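Local coordinates for uncharacterized protein (Alicyclobacillus acidocaldarius subsp. acidocaldarius, PDB 3RQB) that is of unknown function but is built from two hot dog domains and probably hydrolyses acyl-CoA thioesters, at residues B[153-158]-B[169-174]; B[125-130]-B[229-234]; B[43-48]-B[65-70]; B[93-98]-B[107-112]; B[242-247]-B[265-270]. All blocks are in the same frame, centred on the assembly; numbering follows the deposited sequence.

Contact 1 (B[153-158]-B[169-174])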
# COMPACT_ATOMS: atom_id res chain seq x y z
N ARG B 153 6.04 -13.21 -21.15
CA ARG B 153 7.20 -12.98 -21.98
C ARG B 153 8.12 -12.04 -21.19
O ARG B 153 7.79 -10.88 -20.95
CB ARG B 153 6.80 -12.39 -23.33
CG ARG B 153 5.36 -12.69 -23.71
CD ARG B 153 5.05 -12.28 -25.13
NE ARG B 153 5.28 -13.38 -26.05
CZ ARG B 153 4.34 -13.90 -26.83
NH1 ARG B 153 3.11 -13.41 -26.81
NH2 ARG B 153 4.63 -14.91 -27.64
N LEU B 154 9.26 -12.56 -20.75
CA LEU B 154 10.17 -11.75 -19.96
C LEU B 154 11.08 -10.92 -20.84
O LEU B 154 11.66 -11.41 -21.82
CB LEU B 154 11.02 -12.60 -19.01
CG LEU B 154 11.94 -11.73 -18.15
CD1 LEU B 154 11.16 -10.96 -17.08
CD2 LEU B 154 13.01 -12.57 -17.51
N ILE B 155 11.19 -9.65 -20.48
CA ILE B 155 11.89 -8.64 -21.26
C ILE B 155 13.25 -8.37 -20.66
O ILE B 155 14.27 -8.60 -21.31
CB ILE B 155 11.09 -7.35 -21.33
CG1 ILE B 155 9.67 -7.67 -21.84
CG2 ILE B 155 11.80 -6.33 -22.20
CD1 ILE B 155 8.77 -6.47 -22.01
N ARG B 156 13.28 -7.86 -19.44
CA ARG B 156 14.53 -7.76 -18.70
C ARG B 156 14.29 -8.14 -17.24
O ARG B 156 13.16 -8.48 -16.87
CB ARG B 156 15.11 -6.34 -18.79
CG ARG B 156 14.50 -5.36 -17.82
CD ARG B 156 15.28 -4.07 -17.77
NE ARG B 156 16.58 -4.22 -17.13
CZ ARG B 156 17.26 -3.21 -16.59
NH1 ARG B 156 16.77 -1.98 -16.61
NH2 ARG B 156 18.45 -3.43 -16.04
N GLY B 157 15.34 -8.07 -16.43
CA GLY B 157 15.20 -8.30 -15.00
C GLY B 157 14.85 -9.69 -14.49
O GLY B 157 13.81 -9.86 -13.85
N SER B 158 15.67 -10.69 -14.79
CA SER B 158 15.44 -12.02 -14.21
C SER B 158 16.54 -12.42 -13.24
O SER B 158 17.46 -11.63 -12.96
CB SER B 158 15.26 -13.10 -15.29
OG SER B 158 16.40 -13.21 -16.12
N TYR B 169 10.90 -5.88 -16.39
CA TYR B 169 9.82 -5.65 -17.36
C TYR B 169 9.32 -6.99 -17.88
O TYR B 169 10.12 -7.88 -18.18
CB TYR B 169 10.30 -4.84 -18.57
CG TYR B 169 10.90 -3.48 -18.29
CD1 TYR B 169 10.70 -2.83 -17.08
CD2 TYR B 169 11.67 -2.83 -19.26
CE1 TYR B 169 11.26 -1.57 -16.84
CE2 TYR B 169 12.23 -1.59 -19.03
CZ TYR B 169 12.03 -0.95 -17.82
OH TYR B 169 12.59 0.29 -17.62
N GLN B 170 8.00 -7.16 -17.98
CA GLN B 170 7.47 -8.36 -18.60
C GLN B 170 6.12 -8.16 -19.28
O GLN B 170 5.28 -7.37 -18.83
CB GLN B 170 7.37 -9.49 -17.57
CG GLN B 170 6.30 -9.28 -16.51
CD GLN B 170 6.55 -10.14 -15.28
OE1 GLN B 170 7.70 -10.46 -14.95
NE2 GLN B 170 5.48 -10.50 -14.57
N TRP B 171 5.92 -8.90 -20.36
CA TRP B 171 4.59 -9.04 -20.92
C TRP B 171 3.96 -10.20 -20.19
O TRP B 171 4.60 -11.23 -19.96
CB TRP B 171 4.66 -9.35 -22.41
CG TRP B 171 5.16 -8.21 -23.24
CD1 TRP B 171 6.35 -8.14 -23.91
CD2 TRP B 171 4.48 -6.97 -23.48
NE1 TRP B 171 6.45 -6.93 -24.55
CE2 TRP B 171 5.32 -6.20 -24.31
CE3 TRP B 171 3.25 -6.44 -23.08
CZ2 TRP B 171 4.97 -4.91 -24.74
CZ3 TRP B 171 2.89 -5.17 -23.51
CH2 TRP B 171 3.75 -4.42 -24.33
N MSE B 172 2.71 -10.03 -19.80
CA MSE B 172 2.01 -11.06 -19.06
C MSE B 172 0.51 -11.00 -19.33
O MSE B 172 -0.07 -9.93 -19.54
CB MSE B 172 2.26 -10.88 -17.57
CG MSE B 172 1.64 -9.61 -17.04
SE MSE B 172 2.50 -8.88 -15.46
CE MSE B 172 1.56 -7.18 -15.38
N ARG B 173 -0.10 -12.18 -19.31
CA ARG B 173 -1.54 -12.32 -19.40
C ARG B 173 -1.92 -13.61 -18.71
O ARG B 173 -1.05 -14.43 -18.40
CB ARG B 173 -2.01 -12.34 -20.86
CG ARG B 173 -1.57 -13.56 -21.63
CD ARG B 173 -2.36 -13.68 -22.93
NE ARG B 173 -1.78 -14.65 -23.86
CZ ARG B 173 -1.83 -15.97 -23.70
NH1 ARG B 173 -2.41 -16.48 -22.62
NH2 ARG B 173 -1.29 -16.78 -24.60
N ASP B 174 -3.20 -13.77 -18.41
CA ASP B 174 -3.70 -15.07 -17.98
C ASP B 174 -3.40 -16.07 -19.07
O ASP B 174 -3.48 -15.75 -20.25
CB ASP B 174 -5.21 -15.02 -17.77
CG ASP B 174 -5.64 -13.98 -16.76
OD1 ASP B 174 -6.29 -12.98 -17.16
OD2 ASP B 174 -5.33 -14.16 -15.56
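The aliphatic part of Arg156 lies over one face of the Tyr169 ring, both side chains pointing the same way. CD of Arg156 stands 4.2 Å from the centroid of that ring, a CH-pi contact offset toward the CD2/CE2 rim. CG of Arg156 sits in the crowded position between its backbone N and carbonyl carbon (chi1 82°), which swings the chain over the ring. The guanidinium stands almost upright to the ring plane, at 88°, so it does not stack, and its NH2 forms a salt bridge with Asp165. Next along, Ile155 sends CD1 obliquely to the pyrrole part of Trp171, 3.5 Å from Trp171 NE1, while that NE1 donates to Pro130 O. Arg153 crosses the root of the indole, its CG 3.7 Å from Trp171 CB, and leads its guanidinium away to Glu229. Beneath the side chains, Arg153 N gives to Trp171 O at 2.7 Å and Trp171 N returns a bond to Arg153 O at 2.8 Å. Beyond this pair the register slips by one residue: Tyr169 O takes Ile155 N at 3.1 Å and, weakly, Arg156 N at 3.4 Å. Two residues thus face one across the strands, with the first in a helix-like backbone turn, as in a classic beta bulge near the loop end of an antiparallel hairpin.

Contact 2 (B[125-130]-B[229-234])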
# COMPACT_ATOMS: atom_id res chain seq x y z
N VAL B 125 6.32 7.39 -16.99
CA VAL B 125 6.59 7.05 -18.37
C VAL B 125 6.52 5.55 -18.56
O VAL B 125 7.14 4.79 -17.81
CB VAL B 125 7.99 7.47 -18.81
CG1 VAL B 125 8.16 7.23 -20.32
CG2 VAL B 125 8.25 8.91 -18.44
N MSE B 126 5.78 5.13 -19.57
CA MSE B 126 5.91 3.77 -20.00
C MSE B 126 7.28 3.60 -20.67
O MSE B 126 7.66 4.40 -21.54
CB MSE B 126 4.79 3.36 -20.94
CG MSE B 126 4.77 1.88 -21.22
SE MSE B 126 3.32 1.40 -22.44
CE MSE B 126 3.93 2.37 -24.04
N PRO B 127 8.04 2.59 -20.23
CA PRO B 127 9.33 2.26 -20.84
C PRO B 127 9.16 1.90 -22.30
O PRO B 127 8.07 1.50 -22.72
CB PRO B 127 9.79 1.02 -20.05
CG PRO B 127 8.63 0.60 -19.23
CD PRO B 127 7.80 1.82 -19.00
N ASP B 128 10.22 2.08 -23.08
CA ASP B 128 10.17 1.68 -24.47
C ASP B 128 10.57 0.22 -24.56
O ASP B 128 11.64 -0.16 -24.10
CB ASP B 128 11.11 2.52 -25.33
CG ASP B 128 10.93 2.25 -26.81
OD1 ASP B 128 9.76 2.24 -27.27
OD2 ASP B 128 11.94 2.02 -27.50
N VAL B 129 9.70 -0.59 -25.15
CA VAL B 129 9.89 -2.04 -25.18
C VAL B 129 9.44 -2.67 -26.50
O VAL B 129 8.60 -2.11 -27.21
CB VAL B 129 9.11 -2.73 -24.05
CG1 VAL B 129 9.40 -2.07 -22.71
CG2 VAL B 129 7.61 -2.69 -24.34
N PRO B 130 10.00 -3.85 -26.83
CA PRO B 130 9.52 -4.58 -28.00
C PRO B 130 8.11 -5.12 -27.77
O PRO B 130 7.67 -5.19 -26.63
CB PRO B 130 10.54 -5.72 -28.15
CG PRO B 130 11.10 -5.89 -26.77
CD PRO B 130 11.13 -4.52 -26.17
N GLU B 229 -2.38 -8.85 -23.88
CA GLU B 229 -1.26 -8.94 -22.94
C GLU B 229 -1.00 -7.59 -22.27
O GLU B 229 -1.41 -6.55 -22.78
CB GLU B 229 0.01 -9.43 -23.64
CG GLU B 229 -0.06 -10.88 -24.09
CD GLU B 229 1.26 -11.39 -24.64
OE1 GLU B 229 2.18 -11.66 -23.82
OE2 GLU B 229 1.35 -11.54 -25.88
N LEU B 230 -0.35 -7.61 -21.12
CA LEU B 230 -0.03 -6.38 -20.40
C LEU B 230 1.45 -6.29 -20.06
O LEU B 230 2.17 -7.29 -20.03
CB LEU B 230 -0.83 -6.30 -19.11
CG LEU B 230 -2.30 -6.66 -19.30
CD1 LEU B 230 -2.99 -6.72 -17.95
CD2 LEU B 230 -2.95 -5.66 -20.23
N LEU B 231 1.89 -5.07 -19.79
CA LEU B 231 3.27 -4.85 -19.41
C LEU B 231 3.38 -4.45 -17.96
O LEU B 231 2.93 -3.37 -17.57
CB LEU B 231 3.89 -3.74 -20.25
CG LEU B 231 5.38 -3.66 -19.95
CD1 LEU B 231 6.06 -4.87 -20.56
CD2 LEU B 231 5.99 -2.36 -20.45
N GLY B 232 3.94 -5.33 -17.15
CA GLY B 232 4.25 -4.98 -15.77
C GLY B 232 5.66 -4.43 -15.62
O GLY B 232 6.57 -4.78 -16.37
N VAL B 233 5.84 -3.57 -14.63
CA VAL B 233 7.15 -3.09 -14.25
C VAL B 233 7.27 -3.17 -12.74
O VAL B 233 6.58 -2.45 -12.01
CB VAL B 233 7.35 -1.61 -14.64
CG1 VAL B 233 8.74 -1.13 -14.21
CG2 VAL B 233 7.12 -1.42 -16.14
N ALA B 234 8.18 -4.00 -12.26
CA ALA B 234 8.38 -4.12 -10.83
C ALA B 234 9.78 -3.67 -10.50
O ALA B 234 10.74 -4.08 -11.15
CB ALA B 234 8.15 -5.54 -10.37
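One methyl group of Leu231 is the main bump of this contact, fitting the hollow between Pro127 and Val129. Its CD2 lies 4.1 Å from Pro127 CG and equally 4.1 Å from Val129 CG1, so it sits between the proline ring and the valine branch. With CG anti to the backbone N (chi1 -173°), the leucine is carried out from the strand toward 125-130. Val129 meets it tip to tip, using CG1, the branch beside the backbone N (chi1 -51°), whereas the proline ring slides past the leucine in the opposite direction. The fit is reciprocal: Pro127 CG enters the notch between Leu231 and Val233, touching Val233 CG2 at 4.0 Å, again tip to tip. Met126, a selenomethionine, adds a looser touch at the margin, its CG 4.5 Å from Leu231 CD2. No hydrogen bond crosses the contact; the backbones are held apart by side chains from both segments, Met126 CA 9.0 Å from Leu231 CA. Pro127 and Val129 point toward the strand and Asp128 away, so the irregular segment lays alternate apolar groups on it. Strand 230-240 runs between strands 168-174 and 243-251. The loop segment 125-130 spans all three: Pro127 also rests on Tyr169, Val129 on Trp171 and Met126 on Trp251, forming a partly exposed layer over the sheet.

Contact 3 (B[43-48]-B[65-70])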
# COMPACT_ATOMS: atom_id res chain seq x y z
N ILE B 43 -3.53 -15.01 -6.10
CA ILE B 43 -4.80 -15.71 -6.16
C ILE B 43 -5.56 -15.52 -4.86
O ILE B 43 -6.79 -15.38 -4.86
CB ILE B 43 -4.63 -17.20 -6.41
CG1 ILE B 43 -5.82 -17.68 -7.24
CG2 ILE B 43 -4.52 -17.96 -5.10
CD1 ILE B 43 -6.24 -16.67 -8.28
N THR B 44 -4.82 -15.51 -3.76
CA THR B 44 -5.41 -15.32 -2.45
C THR B 44 -6.01 -13.93 -2.37
O THR B 44 -7.05 -13.72 -1.76
CB THR B 44 -4.36 -15.44 -1.35
OG1 THR B 44 -3.71 -16.72 -1.45
CG2 THR B 44 -5.01 -15.29 0.01
N ALA B 45 -5.34 -12.97 -3.00
CA ALA B 45 -5.78 -11.58 -2.97
C ALA B 45 -6.98 -11.37 -3.88
O ALA B 45 -7.91 -10.66 -3.52
CB ALA B 45 -4.62 -10.64 -3.34
N ALA B 46 -6.93 -11.97 -5.07
CA ALA B 46 -8.06 -11.96 -6.00
C ALA B 46 -9.27 -12.53 -5.28
O ALA B 46 -10.34 -11.92 -5.22
CB ALA B 46 -7.75 -12.77 -7.24
N THR B 47 -9.09 -13.71 -4.69
CA THR B 47 -10.10 -14.28 -3.82
C THR B 47 -10.63 -13.31 -2.74
O THR B 47 -11.83 -13.19 -2.57
CB THR B 47 -9.58 -15.55 -3.14
OG1 THR B 47 -9.39 -16.56 -4.14
CG2 THR B 47 -10.57 -16.03 -2.11
N MSE B 48 -9.74 -12.63 -2.02
CA MSE B 48 -10.16 -11.66 -1.01
C MSE B 48 -11.07 -10.59 -1.60
O MSE B 48 -11.96 -10.08 -0.92
CB MSE B 48 -8.96 -10.99 -0.34
CG MSE B 48 -8.20 -11.90 0.63
SE MSE B 48 -9.37 -12.67 1.99
CE MSE B 48 -8.75 -11.65 3.53
N LEU B 65 -6.99 -2.20 -2.77
CA LEU B 65 -6.95 -3.43 -1.99
C LEU B 65 -5.63 -3.56 -1.24
O LEU B 65 -4.55 -3.36 -1.81
CB LEU B 65 -7.14 -4.65 -2.88
CG LEU B 65 -7.09 -5.97 -2.09
CD1 LEU B 65 -8.02 -5.93 -0.86
CD2 LEU B 65 -7.42 -7.17 -2.96
N THR B 66 -5.72 -3.91 0.04
CA THR B 66 -4.56 -4.24 0.85
C THR B 66 -4.83 -5.59 1.48
O THR B 66 -5.82 -5.75 2.19
CB THR B 66 -4.31 -3.20 1.97
OG1 THR B 66 -3.86 -1.97 1.39
CG2 THR B 66 -3.27 -3.73 2.96
N VAL B 67 -3.97 -6.55 1.20
CA VAL B 67 -4.09 -7.89 1.75
C VAL B 67 -2.90 -8.16 2.63
O VAL B 67 -1.76 -7.98 2.21
CB VAL B 67 -4.07 -8.99 0.67
CG1 VAL B 67 -4.12 -10.37 1.31
CG2 VAL B 67 -5.21 -8.81 -0.32
N ASN B 68 -3.16 -8.59 3.86
CA ASN B 68 -2.10 -8.98 4.77
C ASN B 68 -2.15 -10.49 5.00
O ASN B 68 -3.20 -11.02 5.38
CB ASN B 68 -2.26 -8.22 6.08
CG ASN B 68 -2.61 -6.77 5.86
OD1 ASN B 68 -3.70 -6.31 6.24
ND2 ASN B 68 -1.71 -6.04 5.22
N PHE B 69 -1.03 -11.17 4.77
CA PHE B 69 -1.00 -12.62 4.96
C PHE B 69 -0.50 -12.95 6.37
O PHE B 69 0.70 -12.86 6.68
CB PHE B 69 -0.10 -13.28 3.91
CG PHE B 69 -0.40 -12.87 2.49
CD1 PHE B 69 -1.15 -13.68 1.66
CD2 PHE B 69 0.07 -11.66 1.99
CE1 PHE B 69 -1.43 -13.31 0.35
CE2 PHE B 69 -0.21 -11.27 0.67
CZ PHE B 69 -0.96 -12.09 -0.15
N ALA B 70 -1.44 -13.42 7.19
CA ALA B 70 -1.22 -13.60 8.62
C ALA B 70 -0.46 -14.88 8.85
O ALA B 70 0.27 -15.01 9.82
CB ALA B 70 -2.54 -13.64 9.34
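The tight part is the meeting of Ala45 with Val67, where the lone methyl CB of the alanine lies 3.6 Å from Val67 CG2. That small side chain brings helix and strand close here, with Ala45 CA 6.2 Å from Val67 CA. Leu65 adds to it, its CD2 resting 3.6 Å from Ala45 O. Toward the flanks the fit loosens: Met48 comes no nearer than 4.3 Å, from its CB to Val67 CG2, and Thr44 meets the rim of the Phe69 ring, CB to CE1 4.0 Å, near the ring plane. Val67 CG1 covers one face of this ring, which belongs to the one partly exposed residue of the contact. No hydrogen bond joins the segments. Segment 43-48 of helix 41-53, the central helix of the N-terminal hot dog domain, crosses 65-69 of strand 61-69 at 124°. The strand lies between 103-113 and 206-215; on its other side Asn68 OD1 hydrogen-bonds Thr109 OG1 of the second subunit.

Contact 4 (B[93-98]-B[107-112])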
# COMPACT_ATOMS: atom_id res chain seq x y z
N HIS B 93 -16.30 1.12 1.99
CA HIS B 93 -15.13 0.45 2.59
C HIS B 93 -15.44 -0.94 3.15
O HIS B 93 -16.40 -1.10 3.91
CB HIS B 93 -14.56 1.29 3.74
CG HIS B 93 -13.80 2.50 3.31
ND1 HIS B 93 -14.42 3.64 2.84
CD2 HIS B 93 -12.47 2.76 3.30
CE1 HIS B 93 -13.50 4.55 2.56
NE2 HIS B 93 -12.31 4.04 2.83
N PHE B 94 -14.61 -1.92 2.82
CA PHE B 94 -14.80 -3.30 3.30
C PHE B 94 -13.68 -3.78 4.21
O PHE B 94 -12.53 -3.40 4.05
CB PHE B 94 -14.90 -4.28 2.13
CG PHE B 94 -16.24 -4.30 1.46
CD1 PHE B 94 -16.56 -3.37 0.49
CD2 PHE B 94 -17.18 -5.26 1.80
CE1 PHE B 94 -17.81 -3.39 -0.12
CE2 PHE B 94 -18.42 -5.29 1.19
CZ PHE B 94 -18.74 -4.35 0.23
N THR B 95 -14.03 -4.63 5.17
CA THR B 95 -13.05 -5.29 6.03
C THR B 95 -13.21 -6.81 5.90
O THR B 95 -14.29 -7.34 6.12
CB THR B 95 -13.21 -4.89 7.51
OG1 THR B 95 -12.61 -3.60 7.73
CG2 THR B 95 -12.55 -5.92 8.42
N LEU B 96 -12.14 -7.50 5.53
CA LEU B 96 -12.28 -8.93 5.28
C LEU B 96 -11.29 -9.79 6.04
O LEU B 96 -10.17 -9.38 6.37
CB LEU B 96 -12.19 -9.25 3.80
CG LEU B 96 -12.95 -8.32 2.86
CD1 LEU B 96 -12.06 -7.15 2.47
CD2 LEU B 96 -13.41 -9.07 1.64
N THR B 97 -11.75 -11.01 6.32
CA THR B 97 -11.01 -11.97 7.11
C THR B 97 -11.22 -13.37 6.56
O THR B 97 -12.35 -13.79 6.32
CB THR B 97 -11.48 -11.91 8.57
OG1 THR B 97 -11.51 -10.54 9.00
CG2 THR B 97 -10.57 -12.73 9.46
N MSE B 98 -10.12 -14.11 6.38
CA MSE B 98 -10.19 -15.48 5.90
C MSE B 98 -9.72 -16.45 6.98
O MSE B 98 -8.60 -16.34 7.47
CB MSE B 98 -9.35 -15.67 4.63
CG MSE B 98 -9.25 -17.12 4.18
SE MSE B 98 -7.94 -17.40 2.76
CE MSE B 98 -8.66 -16.15 1.40
N THR B 107 -6.09 -11.37 6.04
CA THR B 107 -6.99 -10.21 6.16
C THR B 107 -6.77 -9.19 5.05
O THR B 107 -5.68 -9.10 4.47
CB THR B 107 -6.90 -9.47 7.52
OG1 THR B 107 -5.75 -8.60 7.54
CG2 THR B 107 -6.84 -10.46 8.67
N ALA B 108 -7.81 -8.42 4.77
CA ALA B 108 -7.75 -7.46 3.68
C ALA B 108 -8.69 -6.30 3.95
O ALA B 108 -9.69 -6.45 4.66
CB ALA B 108 -8.09 -8.13 2.36
N THR B 109 -8.38 -5.15 3.38
CA THR B 109 -9.30 -4.03 3.39
C THR B 109 -9.47 -3.57 1.94
O THR B 109 -8.54 -3.67 1.13
CB THR B 109 -8.82 -2.85 4.29
OG1 THR B 109 -7.58 -2.32 3.79
CG2 THR B 109 -8.62 -3.32 5.74
N ALA B 110 -10.66 -3.10 1.61
CA ALA B 110 -10.92 -2.67 0.24
C ALA B 110 -11.77 -1.42 0.19
O ALA B 110 -12.61 -1.16 1.07
CB ALA B 110 -11.57 -3.80 -0.56
N VAL B 111 -11.56 -0.65 -0.87
CA VAL B 111 -12.35 0.53 -1.09
C VAL B 111 -13.05 0.41 -2.43
O VAL B 111 -12.41 0.23 -3.45
CB VAL B 111 -11.47 1.78 -1.10
CG1 VAL B 111 -12.33 3.02 -1.12
CG2 VAL B 111 -10.56 1.77 0.13
N PHE B 112 -14.37 0.52 -2.41
CA PHE B 112 -15.17 0.56 -3.63
C PHE B 112 -15.75 1.94 -3.78
O PHE B 112 -15.99 2.63 -2.79
CB PHE B 112 -16.33 -0.43 -3.56
CG PHE B 112 -15.92 -1.84 -3.79
CD1 PHE B 112 -15.15 -2.51 -2.85
CD2 PHE B 112 -16.32 -2.50 -4.93
CE1 PHE B 112 -14.78 -3.82 -3.06
CE2 PHE B 112 -15.95 -3.81 -5.14
CZ PHE B 112 -15.18 -4.48 -4.20
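His93 has its CG anti to the carbonyl carbon (chi1 -75°) and Val111 its CG1 anti to the backbone N (chi1 -171°), which sets imidazole and isopropyl group side by side, pointing the same way. Val111 CG1 sits over one face of the imidazole, 4.2 Å from its centroid in a CH-pi contact, while CG2 lies 3.8 Å from His93 CD2. His93 also packs on Phe69 of the second subunit. An alanine here would remove the ring that Val111 lies over and would probably loosen the packing at the subunit interface. On the other face of the sheet, Phe94 and Phe112 cross obliquely, CD1 to CD1 3.7 Å, with planes at 64°. Leu96 lays CD1 along the partner backbone, 4.1 Å from Ala108 CB. Two hydrogen-bonded pairs hold the strands: Phe94 N to Ala110 O is 2.8 Å and nearly straight, and Leu96 N to Ala108 O is also 2.8 Å; Ala110 N and Ala108 N return the bonds. Phe94 and Phe112 lean on Ala52 of helix 41-53. An antiparallel hairpin in a sheet packed on the central helix is typical of the hot dog fold; in this protein the other face, with Thr109 and Val111, meets the second subunit.

Contact 5 (B[242-247]-B[265-270])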
# COMPACT_ATOMS: atom_id res chain seq x y z
N GLY B 242 16.14 -8.13 7.16
CA GLY B 242 15.14 -9.17 7.06
C GLY B 242 13.95 -8.88 6.17
O GLY B 242 13.11 -9.76 5.97
N TYR B 243 13.87 -7.68 5.61
CA TYR B 243 12.76 -7.37 4.71
C TYR B 243 13.15 -6.59 3.47
O TYR B 243 14.21 -5.97 3.41
CB TYR B 243 11.64 -6.62 5.44
CG TYR B 243 10.92 -7.49 6.43
CD1 TYR B 243 9.75 -8.16 6.08
CD2 TYR B 243 11.43 -7.68 7.70
CE1 TYR B 243 9.10 -8.97 7.00
CE2 TYR B 243 10.80 -8.48 8.62
CZ TYR B 243 9.63 -9.13 8.28
OH TYR B 243 9.02 -9.92 9.24
N PHE B 244 12.28 -6.66 2.46
CA PHE B 244 12.40 -5.79 1.30
C PHE B 244 11.02 -5.53 0.70
O PHE B 244 10.04 -6.16 1.10
CB PHE B 244 13.30 -6.42 0.25
CG PHE B 244 12.66 -7.56 -0.49
CD1 PHE B 244 12.80 -8.86 -0.04
CD2 PHE B 244 11.89 -7.31 -1.63
CE1 PHE B 244 12.20 -9.91 -0.72
CE2 PHE B 244 11.28 -8.34 -2.32
CZ PHE B 244 11.43 -9.65 -1.87
N ASP B 245 10.98 -4.68 -0.32
CA ASP B 245 9.72 -4.18 -0.87
C ASP B 245 9.70 -4.23 -2.39
O ASP B 245 10.73 -4.23 -3.06
CB ASP B 245 9.49 -2.74 -0.42
CG ASP B 245 10.18 -1.73 -1.32
OD1 ASP B 245 11.33 -1.98 -1.73
OD2 ASP B 245 9.55 -0.70 -1.63
N GLN B 246 8.50 -4.24 -2.95
CA GLN B 246 8.35 -4.26 -4.38
C GLN B 246 7.40 -3.15 -4.74
O GLN B 246 6.33 -3.04 -4.15
CB GLN B 246 7.79 -5.60 -4.84
CG GLN B 246 8.01 -5.89 -6.31
CD GLN B 246 7.62 -7.30 -6.70
OE1 GLN B 246 8.41 -8.23 -6.55
NE2 GLN B 246 6.40 -7.46 -7.20
N ILE B 247 7.81 -2.32 -5.68
CA ILE B 247 6.91 -1.34 -6.26
C ILE B 247 6.70 -1.71 -7.72
O ILE B 247 7.65 -2.04 -8.43
CB ILE B 247 7.48 0.07 -6.19
CG1 ILE B 247 7.99 0.34 -4.77
CG2 ILE B 247 6.44 1.08 -6.59
CD1 ILE B 247 8.21 1.81 -4.48
N VAL B 265 7.93 -7.72 1.74
CA VAL B 265 8.27 -9.11 1.72
C VAL B 265 9.38 -9.48 2.69
O VAL B 265 10.48 -8.93 2.65
CB VAL B 265 8.70 -9.53 0.33
CG1 VAL B 265 8.78 -11.04 0.24
CG2 VAL B 265 7.72 -8.98 -0.69
N TYR B 266 9.06 -10.44 3.55
CA TYR B 266 10.04 -11.08 4.40
C TYR B 266 11.12 -11.77 3.58
O TYR B 266 10.83 -12.43 2.59
CB TYR B 266 9.35 -12.12 5.26
CG TYR B 266 10.32 -12.92 6.09
CD1 TYR B 266 10.88 -12.38 7.25
CD2 TYR B 266 10.69 -14.20 5.71
CE1 TYR B 266 11.78 -13.12 8.02
CE2 TYR B 266 11.58 -14.94 6.48
CZ TYR B 266 12.13 -14.39 7.64
OH TYR B 266 13.02 -15.13 8.40
N MSE B 267 12.35 -11.64 4.02
CA MSE B 267 13.48 -12.20 3.30
C MSE B 267 14.51 -12.81 4.27
O MSE B 267 14.85 -12.20 5.29
CB MSE B 267 14.09 -11.09 2.47
CG MSE B 267 15.56 -11.21 2.21
SE MSE B 267 16.21 -9.43 1.85
CE MSE B 267 16.27 -8.75 3.69
N LYS B 268 15.01 -14.00 3.94
CA LYS B 268 15.92 -14.76 4.82
C LYS B 268 17.45 -14.66 4.65
O LYS B 268 18.18 -15.36 5.32
CB LYS B 268 15.51 -16.24 4.89
CG LYS B 268 14.36 -16.52 5.85
CD LYS B 268 14.59 -17.77 6.69
CE LYS B 268 13.55 -17.89 7.83
NZ LYS B 268 12.19 -18.33 7.39
N ALA B 269 17.94 -13.80 3.76
CA ALA B 269 19.39 -13.71 3.53
C ALA B 269 20.24 -13.21 4.71
O ALA B 269 20.10 -12.06 5.14
CB ALA B 269 19.67 -12.86 2.29
N PRO B 270 21.11 -14.07 5.25
CA PRO B 270 22.14 -13.70 6.23
C PRO B 270 23.47 -13.40 5.55
O PRO B 270 23.59 -13.51 4.33
CB PRO B 270 22.25 -14.95 7.09
CG PRO B 270 21.99 -16.07 6.13
CD PRO B 270 21.07 -15.53 5.05
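The Phe244 ring has Val265 over one face, CB 3.8 Å from the centroid in a CH-pi contact, and Met267 at its edge, CB in the ring plane and 3.6 Å from CD1. The Se of Met267, a selenomethionine, lies obliquely beside the same ring, 5.2 Å from the centroid, as a Met-aromatic contact. On the other side of the sheet Tyr266 turns its edge to the face of Tyr243, a T-shaped pair with centroids 5.5 Å apart and planes at 73°; Tyr266 CD1 comes 3.6 Å from Tyr243 CZ. These layers flank an antiparallel hairpin of the C-terminal hot dog domain, in which Phe244 N gives to Val265 O at 2.9 Å and Val265 N answers to Phe244 O at 2.7 Å. Gly242 ends the ladder by accepting Met267 N at 2.8 Å. Phe244 CG sits between backbone N and carbonyl carbon (chi1 74°), which lays the ring alongside Val265; it also packs on Val196 of helix 195-200. An alanine here would remove that ring and would probably leave this side of the hairpin less well packed against the helix. Tyr243 packs on Arg115 and Met267 on Ser118, both of the second subunit.

The five contacts fall into two groups matching the two hot dog domains. Contacts 3 and 4 are N-terminal, centres 9 Å apart, and share neighbouring strands: Asn68 N probably hydrogen-bonds Thr107 O at 2.6 Å. Contacts 1 and 2 are C-terminal, centres 8 Å apart, the first nested along the chain in the loop closed by the second; Met172 N and Leu230 O, 2.8 Å apart, probably bond. Contact 5 adjoins contact 2 through Ala234 CB on Ile247 O. Contacts 1 and 4 lie on opposite sides of the chain's centre, about 30 Å between centres. Contacts 3, 4 and 5 reach the second subunit; 1 and 2 do not. None can be tied to a known active site.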